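PDB 4RF6: arginine kinase from Anthopleura japonica, which catalyses the reversible transfer of a phosphoryl group from ATP to L-arginine, giving N(omega)-phospho-L-arginine and ADP, with two phosphagen kinase repeats in one chain. Local coordinates for residues 15-20 with 56-61; 646-651 with 712-717; 160-165 with 258-263. All blocks are in the same frame, centred on the assembly; numbering follows the deposited sequence.

Interaction 1. Residues 15-20 with 56-61; sequences SKNAFP and TLWDCI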
loop_
_atom_site.group_PDB
_atom_site.type_symbol
_atom_site.label_atom_id
_atom_site.label_comp_id
_atom_site.label_asym_id
_atom_site.label_seq_id
_atom_site.Cartn_x
_atom_site.Cartn_y
_atom_site.Cartn_z
ATOM N N SER A 15 9.297 34.147 -34.576
ATOM C CA SER A 15 9.088 34.323 -36.011
ATOM C C SER A 15 10.075 35.318 -36.625
ATOM O O SER A 15 10.288 35.322 -37.840
ATOM C CB SER A 15 7.655 34.772 -36.292
ATOM O OG SER A 15 7.382 36.010 -35.665
ATOM N N LYS A 16 10.669 36.159 -35.781
ATOM C CA LYS A 16 11.664 37.131 -36.229
ATOM C C LYS A 16 13.076 36.640 -35.949
ATOM O O LYS A 16 14.054 37.280 -36.350
ATOM C CB LYS A 16 11.444 38.480 -35.543
ATOM C CG LYS A 16 10.254 39.254 -36.081
ATOM C CD LYS A 16 10.086 40.582 -35.360
ATOM C CE LYS A 16 8.698 40.698 -34.741
ATOM N NZ LYS A 16 8.523 41.953 -33.951
ATOM N N ASN A 17 13.162 35.502 -35.260
ATOM C CA ASN A 17 14.438 34.940 -34.825
ATOM C C ASN A 17 15.249 35.984 -34.057
ATOM O O ASN A 17 16.452 36.134 -34.263
ATOM C CB ASN A 17 15.232 34.404 -36.019
ATOM C CG ASN A 17 16.224 33.325 -35.629
ATOM O OD1 ASN A 17 16.028 32.604 -34.648
ATOM N ND2 ASN A 17 17.297 33.201 -36.409
ATOM N N ALA A 18 14.564 36.717 -33.184
ATOM C CA ALA A 18 15.185 37.768 -32.395
ATOM C C ALA A 18 15.336 37.304 -30.948
ATOM O O ALA A 18 14.657 36.367 -30.517
ATOM C CB ALA A 18 14.355 39.039 -32.469
ATOM N N PHE A 19 16.230 37.954 -30.206
ATOM C CA PHE A 19 16.444 37.624 -28.801
ATOM C C PHE A 19 15.126 37.728 -28.040
ATOM O O PHE A 19 14.378 38.686 -28.224
ATOM C CB PHE A 19 17.492 38.558 -28.187
ATOM C CG PHE A 19 17.825 38.242 -26.759
ATOM C CD1 PHE A 19 17.152 38.873 -25.724
ATOM C CD2 PHE A 19 18.804 37.308 -26.453
ATOM C CE1 PHE A 19 17.449 38.582 -24.408
ATOM C CE2 PHE A 19 19.109 37.010 -25.138
ATOM C CZ PHE A 19 18.431 37.651 -24.115
ATOM N N PRO A 20 14.823 36.728 -27.200
ATOM C CA PRO A 20 13.546 36.772 -26.480
ATOM C C PRO A 20 13.568 37.790 -25.336
ATOM O O PRO A 20 13.960 37.450 -24.214
ATOM C CB PRO A 20 13.400 35.346 -25.934
ATOM C CG PRO A 20 14.799 34.864 -25.775
ATOM C CD PRO A 20 15.606 35.521 -26.876
ATOM N N THR A 56 16.434 24.229 -34.180
ATOM C CA THR A 56 17.070 25.533 -33.998
ATOM C C THR A 56 17.207 25.849 -32.515
ATOM O O THR A 56 16.655 25.145 -31.667
ATOM C CB THR A 56 16.257 26.671 -34.665
ATOM O OG1 THR A 56 15.054 26.904 -33.920
ATOM C CG2 THR A 56 15.899 26.318 -36.095
ATOM N N LEU A 57 17.952 26.909 -32.215
ATOM C CA LEU A 57 18.120 27.373 -30.847
ATOM C C LEU A 57 16.765 27.780 -30.286
ATOM O O LEU A 57 16.428 27.452 -29.146
ATOM C CB LEU A 57 19.079 28.563 -30.812
ATOM C CG LEU A 57 19.339 29.256 -29.474
ATOM C CD1 LEU A 57 20.101 28.350 -28.514
ATOM C CD2 LEU A 57 20.098 30.550 -29.698
ATOM N N TRP A 58 15.987 28.494 -31.099
ATOM C CA TRP A 58 14.653 28.918 -30.693
ATOM C C TRP A 58 13.750 27.742 -30.336
ATOM O O TRP A 58 12.977 27.825 -29.378
ATOM C CB TRP A 58 14.001 29.786 -31.771
ATOM C CG TRP A 58 13.853 31.203 -31.330
ATOM C CD1 TRP A 58 14.541 32.292 -31.795
ATOM C CD2 TRP A 58 12.979 31.690 -30.307
ATOM N NE1 TRP A 58 14.134 33.425 -31.131
ATOM C CE2 TRP A 58 13.179 33.080 -30.209
ATOM C CE3 TRP A 58 12.044 31.081 -29.467
ATOM C CZ2 TRP A 58 12.472 33.875 -29.299
ATOM C CZ3 TRP A 58 11.346 31.867 -28.568
ATOM C CH2 TRP A 58 11.558 33.247 -28.493
ATOM N N ASP A 59 13.840 26.655 -31.103
ATOM C CA ASP A 59 13.082 25.442 -30.796
ATOM C C ASP A 59 13.419 24.953 -29.393
ATOM O O ASP A 59 12.550 24.491 -28.649
ATOM C CB ASP A 59 13.403 24.334 -31.802
ATOM C CG ASP A 59 12.845 24.611 -33.183
ATOM O OD1 ASP A 59 11.712 25.128 -33.277
ATOM O OD2 ASP A 59 13.542 24.306 -34.174
ATOM N N CYS A 60 14.694 25.063 -29.039
ATOM C CA CYS A 60 15.170 24.578 -27.751
ATOM C C CYS A 60 14.752 25.466 -26.583
ATOM O O CYS A 60 14.429 24.969 -25.503
ATOM C CB CYS A 60 16.687 24.425 -27.774
ATOM S SG CYS A 60 17.236 23.026 -28.772
ATOM N N ILE A 61 14.754 26.776 -26.795
ATOM C CA ILE A 61 14.483 27.700 -25.700
ATOM C C ILE A 61 13.013 28.088 -25.599
ATOM O O ILE A 61 12.626 28.795 -24.669
ATOM C CB ILE A 61 15.304 28.999 -25.833
ATOM C CG1 ILE A 61 14.839 29.793 -27.058
ATOM C CG2 ILE A 61 16.804 28.690 -25.891
ATOM C CD1 ILE A 61 15.444 31.184 -27.148
HETATM O O HOH W 1 17.223 30.156 -33.611
#
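Trp58 reaches from the first turn of helix 57-66 to the chain that follows helix 7-14; polar atoms of Asn17 and Ala18 line the five-membered edge of its indole, while Pro20 meets CZ2 and CH2 and Ile61 covers one face. Trp58 NE1 donates to Ala18 O over 3.1 Å; the acceptor lies in the indole plane, and the donor stands 34° off the carbonyl plane. Beside it on the same rim, Asn17 OD1 approaches Trp58 CD1 to 3.2 Å, with the amide turned 50° from the ring. CB of Asn17 points away, but CG stands anti to the backbone N (chi1 -156°) and the end of the side chain comes nearer the indole. A water lies between the two residues, 2.9 Å from Asn17 OD1, and accepts from Trp58 N at 3.3 Å, while Asn17 ND2 bonds to Lys47 O. At the far end of the ring, Pro20 CB lies 3.8 Å from Trp58 CH2. Ile61 CD1 sits 4.0 Å above the centre of one indole face and also touches Pro20 CG, the two side chains crossing at about a right angle.

Asn17, the first residue to leave helical geometry beyond helix 7-14, closes a Schellman motif with positive phi, and Thr56 with Asp59 forms a capping box at the start of helix 57-66. Phe43 adds a nearly perpendicular ring against Trp58, within the small helical N-terminal domain of the phosphagen kinase fold. The chemistry implies a mixed joint, in which the buried indole N-H is satisfied by a main-chain carbonyl.

Interaction 2. Residues 646-651 with 712-717; sequences IPKASA and EIEKST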
loop_
_atom_site.group_PDB
_atom_site.type_symbol
_atom_site.label_atom_id
_atom_site.label_comp_id
_atom_site.label_asym_id
_atom_site.label_seq_id
_atom_site.Cartn_x
_atom_site.Cartn_y
_atom_site.Cartn_z
ATOM N N ILE A 646 -38.900 -10.096 21.201
ATOM C CA ILE A 646 -39.228 -10.780 22.447
ATOM C C ILE A 646 -39.684 -9.820 23.578
ATOM O O ILE A 646 -39.059 -9.754 24.640
ATOM C CB ILE A 646 -38.022 -11.680 22.880
ATOM C CG1 ILE A 646 -37.586 -12.600 21.739
ATOM C CG2 ILE A 646 -38.370 -12.573 24.028
ATOM C CD1 ILE A 646 -38.575 -13.725 21.437
ATOM N N PRO A 647 -40.784 -9.067 23.352
ATOM C CA PRO A 647 -41.267 -8.152 24.398
ATOM C C PRO A 647 -41.762 -8.882 25.647
ATOM O O PRO A 647 -41.423 -8.474 26.763
ATOM C CB PRO A 647 -42.437 -7.432 23.721
ATOM C CG PRO A 647 -42.161 -7.546 22.258
ATOM C CD PRO A 647 -41.539 -8.896 22.096
ATOM N N LYS A 648 -42.552 -9.937 25.461
ATOM C CA LYS A 648 -43.061 -10.721 26.586
ATOM C C LYS A 648 -41.939 -11.319 27.453
ATOM O O LYS A 648 -41.887 -11.080 28.660
ATOM C CB LYS A 648 -44.027 -11.815 26.109
ATOM C CG LYS A 648 -45.241 -11.292 25.349
ATOM C CD LYS A 648 -46.455 -12.205 25.502
ATOM C CE LYS A 648 -46.186 -13.615 24.997
ATOM N NZ LYS A 648 -47.360 -14.514 25.210
ATOM N N ALA A 649 -41.031 -12.079 26.850
ATOM C CA ALA A 649 -39.997 -12.742 27.646
ATOM C C ALA A 649 -38.899 -11.811 28.171
ATOM O O ALA A 649 -38.277 -12.120 29.180
ATOM C CB ALA A 649 -39.406 -13.939 26.914
ATOM N N SER A 650 -38.658 -10.680 27.511
ATOM C CA SER A 650 -37.694 -9.708 28.042
ATOM C C SER A 650 -38.173 -9.137 29.385
ATOM O O SER A 650 -37.369 -8.697 30.211
ATOM C CB SER A 650 -37.406 -8.582 27.041
ATOM O OG SER A 650 -38.550 -7.790 26.794
ATOM N N ALA A 651 -39.489 -9.168 29.595
ATOM C CA ALA A 651 -40.094 -8.728 30.850
ATOM C C ALA A 651 -40.387 -9.903 31.789
ATOM O O ALA A 651 -40.701 -9.703 32.964
ATOM C CB ALA A 651 -41.365 -7.946 30.572
ATOM N N GLU A 712 -40.682 -20.027 23.595
ATOM C CA GLU A 712 -41.772 -20.716 24.283
ATOM C C GLU A 712 -42.586 -19.761 25.157
ATOM O O GLU A 712 -43.788 -19.946 25.341
ATOM C CB GLU A 712 -41.238 -21.903 25.095
ATOM C CG GLU A 712 -41.078 -23.188 24.277
ATOM C CD GLU A 712 -40.016 -24.132 24.833
ATOM O OE1 GLU A 712 -39.329 -23.760 25.808
ATOM O OE2 GLU A 712 -39.869 -25.246 24.284
ATOM N N ILE A 713 -41.924 -18.736 25.685
ATOM C CA ILE A 713 -42.594 -17.707 26.477
ATOM C C ILE A 713 -43.295 -16.685 25.573
ATOM O O ILE A 713 -44.430 -16.278 25.843
ATOM C CB ILE A 713 -41.611 -17.013 27.450
ATOM C CG1 ILE A 713 -41.109 -18.011 28.498
ATOM C CG2 ILE A 713 -42.267 -15.813 28.122
ATOM C CD1 ILE A 713 -40.070 -17.448 29.463
ATOM N N GLU A 714 -42.637 -16.291 24.487
ATOM C CA GLU A 714 -43.240 -15.337 23.557
ATOM C C GLU A 714 -44.448 -15.928 22.820
ATOM O O GLU A 714 -45.254 -15.190 22.244
ATOM C CB GLU A 714 -42.204 -14.836 22.546
ATOM C CG GLU A 714 -42.457 -13.418 22.053
ATOM C CD GLU A 714 -42.316 -12.388 23.158
ATOM O OE1 GLU A 714 -43.017 -11.357 23.098
ATOM O OE2 GLU A 714 -41.506 -12.607 24.085
ATOM N N LYS A 715 -44.568 -17.253 22.849
ATOM C CA LYS A 715 -45.603 -17.960 22.096
ATOM C C LYS A 715 -46.726 -18.549 22.959
ATOM O O LYS A 715 -47.733 -19.015 22.427
ATOM C CB LYS A 715 -44.984 -19.063 21.237
ATOM C CG LYS A 715 -44.606 -18.635 19.827
ATOM C CD LYS A 715 -43.697 -19.664 19.167
ATOM C CE LYS A 715 -44.200 -21.072 19.436
ATOM N NZ LYS A 715 -43.389 -22.117 18.756
ATOM N N SER A 716 -46.559 -18.534 24.279
ATOM C CA SER A 716 -47.622 -19.002 25.169
ATOM C C SER A 716 -48.848 -18.085 25.116
ATOM O O SER A 716 -48.720 -16.869 24.956
ATOM C CB SER A 716 -47.119 -19.170 26.606
ATOM O OG SER A 716 -46.368 -18.050 27.034
ATOM N N THR A 717 -50.031 -18.681 25.249
ATOM C CA THR A 717 -51.296 -17.965 25.076
ATOM C C THR A 717 -52.013 -17.715 26.404
ATOM O O THR A 717 -51.389 -17.369 27.410
ATOM C CB THR A 717 -52.238 -18.741 24.128
ATOM O OG1 THR A 717 -53.499 -18.067 24.026
ATOM C CG2 THR A 717 -52.464 -20.151 24.645
#
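The carboxylate of Glu714 is gripped by two successive backbone N-H groups, Lys648 N giving its proton to Glu714 OE1 at 2.8 Å and Ala649 N to Glu714 OE2 at 2.9 Å. Each oxygen is met on its syn side, the one facing its twin. The bonds are fairly straight, with N-H...O angles of 156° and 166°. The chain of Glu714 bends at chi2 (65°), which folds CD back beside CA rather than extending it. Around the two oxygens the carbon atoms close in: Pro647 CD comes to 3.0 Å of Glu714 OE1, and Ile646 CG2 to 3.1 Å of Glu714 OE2.

The donors belong to the start of a short helical turn, about residues 647-651, whose internal bonds are poor; it follows strand 638-645 of the antiparallel sheet in the catalytic domain of the second repeat. The acceptor comes from the last turn of helix 696-714, close to the C-terminus of the chain. A negative carboxylate here may gain modestly from the two N-H dipoles at the start of this short turn. Glu714 is a buried residue, and Tyr478 also touches its side chain.

Apolar contact continues beside the carboxylate, where Ala649 CB meets Ile713 CG2 at 3.6 Å; His652 also packs on Ile713. On the exposed flank Lys648 runs across the end of the other helix, its chain bent at chi3, and its NZ comes to 2.7 Å of Ser716 O. Ser716 OG turns back to donate to Ile713 O at 2.9 Å.

Interaction 3. Residues 160-165 with 258-263; sequences VGVLTS and NEIDKK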
loop_
_atom_site.group_PDB
_atom_site.type_symbol
_atom_site.label_atom_id
_atom_site.label_comp_id
_atom_site.label_asym_id
_atom_site.label_seq_id
_atom_site.Cartn_x
_atom_site.Cartn_y
_atom_site.Cartn_z
ATOM N N VAL A 160 7.064 -1.907 -27.888
ATOM C CA VAL A 160 5.986 -2.853 -27.588
ATOM C C VAL A 160 6.408 -4.299 -27.870
ATOM O O VAL A 160 6.107 -5.210 -27.089
ATOM C CB VAL A 160 4.692 -2.500 -28.347
ATOM C CG1 VAL A 160 3.662 -3.612 -28.224
ATOM C CG2 VAL A 160 4.115 -1.190 -27.820
ATOM N N GLY A 161 7.132 -4.499 -28.970
ATOM C CA GLY A 161 7.666 -5.807 -29.314
ATOM C C GLY A 161 8.543 -6.406 -28.227
ATOM O O GLY A 161 8.499 -7.615 -27.982
ATOM N N VAL A 162 9.346 -5.567 -27.579
ATOM C CA VAL A 162 10.178 -6.021 -26.473
ATOM C C VAL A 162 9.328 -6.227 -25.225
ATOM O O VAL A 162 9.430 -7.257 -24.555
ATOM C CB VAL A 162 11.316 -5.030 -26.153
ATOM C CG1 VAL A 162 12.021 -5.429 -24.873
ATOM C CG2 VAL A 162 12.311 -4.967 -27.292
ATOM N N LEU A 163 8.484 -5.246 -24.922
ATOM C CA LEU A 163 7.682 -5.288 -23.702
ATOM C C LEU A 163 6.764 -6.508 -23.645
ATOM O O LEU A 163 6.713 -7.199 -22.628
ATOM C CB LEU A 163 6.882 -3.992 -23.518
ATOM C CG LEU A 163 7.688 -2.726 -23.223
ATOM C CD1 LEU A 163 6.775 -1.538 -22.950
ATOM C CD2 LEU A 163 8.642 -2.941 -22.057
ATOM N N THR A 164 6.053 -6.782 -24.737
ATOM C CA THR A 164 5.153 -7.936 -24.790
ATOM C C THR A 164 5.894 -9.280 -24.840
ATOM O O THR A 164 5.267 -10.343 -24.841
ATOM C CB THR A 164 4.140 -7.834 -25.960
ATOM O OG1 THR A 164 4.834 -7.577 -27.187
ATOM C CG2 THR A 164 3.143 -6.712 -25.711
ATOM N N SER A 165 7.223 -9.233 -24.866
ATOM C CA SER A 165 8.031 -10.449 -24.839
ATOM C C SER A 165 8.441 -10.803 -23.408
ATOM O O SER A 165 8.855 -11.928 -23.129
ATOM C CB SER A 165 9.284 -10.288 -25.706
ATOM O OG SER A 165 10.329 -9.655 -24.984
ATOM N N ASN A 258 17.623 -3.453 -19.257
ATOM C CA ASN A 258 18.713 -4.127 -19.957
ATOM C C ASN A 258 18.231 -4.917 -21.178
ATOM O O ASN A 258 18.912 -4.962 -22.204
ATOM C CB ASN A 258 19.509 -5.014 -18.988
ATOM C CG ASN A 258 20.370 -4.207 -18.030
ATOM O OD1 ASN A 258 20.838 -3.121 -18.367
ATOM N ND2 ASN A 258 20.583 -4.736 -16.829
ATOM N N GLU A 259 17.051 -5.523 -21.071
ATOM C CA GLU A 259 16.458 -6.243 -22.197
ATOM C C GLU A 259 16.125 -5.299 -23.355
ATOM O O GLU A 259 16.423 -5.589 -24.518
ATOM C CB GLU A 259 15.206 -7.013 -21.761
ATOM C CG GLU A 259 14.463 -7.699 -22.906
ATOM C CD GLU A 259 15.323 -8.700 -23.669
ATOM O OE1 GLU A 259 16.311 -9.211 -23.097
ATOM O OE2 GLU A 259 15.005 -8.979 -24.846
ATOM N N ILE A 260 15.504 -4.170 -23.028
ATOM C CA ILE A 260 15.237 -3.135 -24.016
ATOM C C ILE A 260 16.559 -2.644 -24.612
ATOM O O ILE A 260 16.687 -2.515 -25.830
ATOM C CB ILE A 260 14.459 -1.953 -23.403
ATOM C CG1 ILE A 260 13.053 -2.387 -22.981
ATOM C CG2 ILE A 260 14.373 -0.801 -24.389
ATOM C CD1 ILE A 260 12.284 -1.335 -22.170
ATOM N N ASP A 261 17.538 -2.384 -23.746
ATOM C CA ASP A 261 18.857 -1.926 -24.175
ATOM C C ASP A 261 19.474 -2.921 -25.159
ATOM O O ASP A 261 19.920 -2.544 -26.248
ATOM C CB ASP A 261 19.778 -1.742 -22.959
ATOM C CG ASP A 261 21.031 -0.932 -23.281
ATOM O OD1 ASP A 261 21.327 -0.730 -24.479
ATOM O OD2 ASP A 261 21.721 -0.504 -22.326
ATOM N N LYS A 262 19.490 -4.193 -24.765
ATOM C CA LYS A 262 20.014 -5.271 -25.602
ATOM C C LYS A 262 19.390 -5.283 -27.002
ATOM O O LYS A 262 20.100 -5.286 -28.008
ATOM C CB LYS A 262 19.765 -6.616 -24.916
ATOM C CG LYS A 262 20.102 -7.828 -25.768
ATOM C CD LYS A 262 19.532 -9.101 -25.155
ATOM C CE LYS A 262 20.432 -10.293 -25.425
ATOM N NZ LYS A 262 19.933 -11.523 -24.750
ATOM N N LYS A 263 18.062 -5.276 -27.055
ATOM C CA LYS A 263 17.344 -5.410 -28.315
ATOM C C LYS A 263 17.301 -4.121 -29.134
ATOM O O LYS A 263 17.210 -4.168 -30.363
ATOM C CB LYS A 263 15.919 -5.907 -28.061
ATOM C CG LYS A 263 15.833 -7.324 -27.496
ATOM C CD LYS A 263 16.334 -8.353 -28.512
ATOM C CE LYS A 263 16.237 -9.779 -27.976
ATOM N NZ LYS A 263 14.862 -10.090 -27.494
#
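The last turn of helix 149-163 lies against helix 246-264, the CA atoms of Val162 and Ile260 being 6.3 Å apart at their nearest, with no hydrogen bond between the two segments. Val162 carries the contact. Its CG1, anti to the backbone N (chi1 171°), touches Ile260 CG1 at 3.7 Å and Glu259 CG at 3.9 Å, while its other branch, CG2, meets Lys263 CB at 3.8 Å. One valine thus presses with both methyls on residues a turn apart on the facing helix, meeting each side chain at an oblique angle. Leu163 adds a second point, its CD2 lying 4.0 Å from Ile260 CD1; the leucine CB does not face the other helix, but the end of the chain comes nearer.

Both helices belong to the catalytic domain of the first repeat, whose core is an antiparallel sheet in which strands 172-176, 216-220, 225-229 and 235-242 are all traced between the two segments. Phe266, just beyond helix 246-264, packs on Ile260 as well.

The polar bonds here are made within each segment. Lys263 NZ forms a salt bridge with Glu259 OE2 at 2.9 Å, one turn back along its own helix, meeting the oxygen nearly along its C-O axis; the aliphatic parts of both residues are what touch Val162. On the other side Ser165 OG donates to Val162 O at 2.6 Å, in the carbonyl plane and on a lone pair, and Ser165 N bonds to the same oxygen where helix 149-163 comes to its end.

Overall arrangement
Each of the three contacts is local to one repeat of this double-domain kinase, and none bridges the two. Interactions 1 and 3 belong to the first repeat, one in its N-terminal and one in its C-terminal domain, with centres about 37 Å apart. Interaction 2 is in the second repeat, on the opposite side of the chain's centre from both, its centre about 93 Å from that of interaction 1 and 76 Å from that of interaction 3. None touches another. Their relation to the active site differs: the side chain of Ile61 lies about 4 Å from that of Val74, a probable substrate-binding residue, the side chain of Ile260 is about 10 Å from that of Arg236, predicted to bind ATP, and interaction 2 is remote from the known sites.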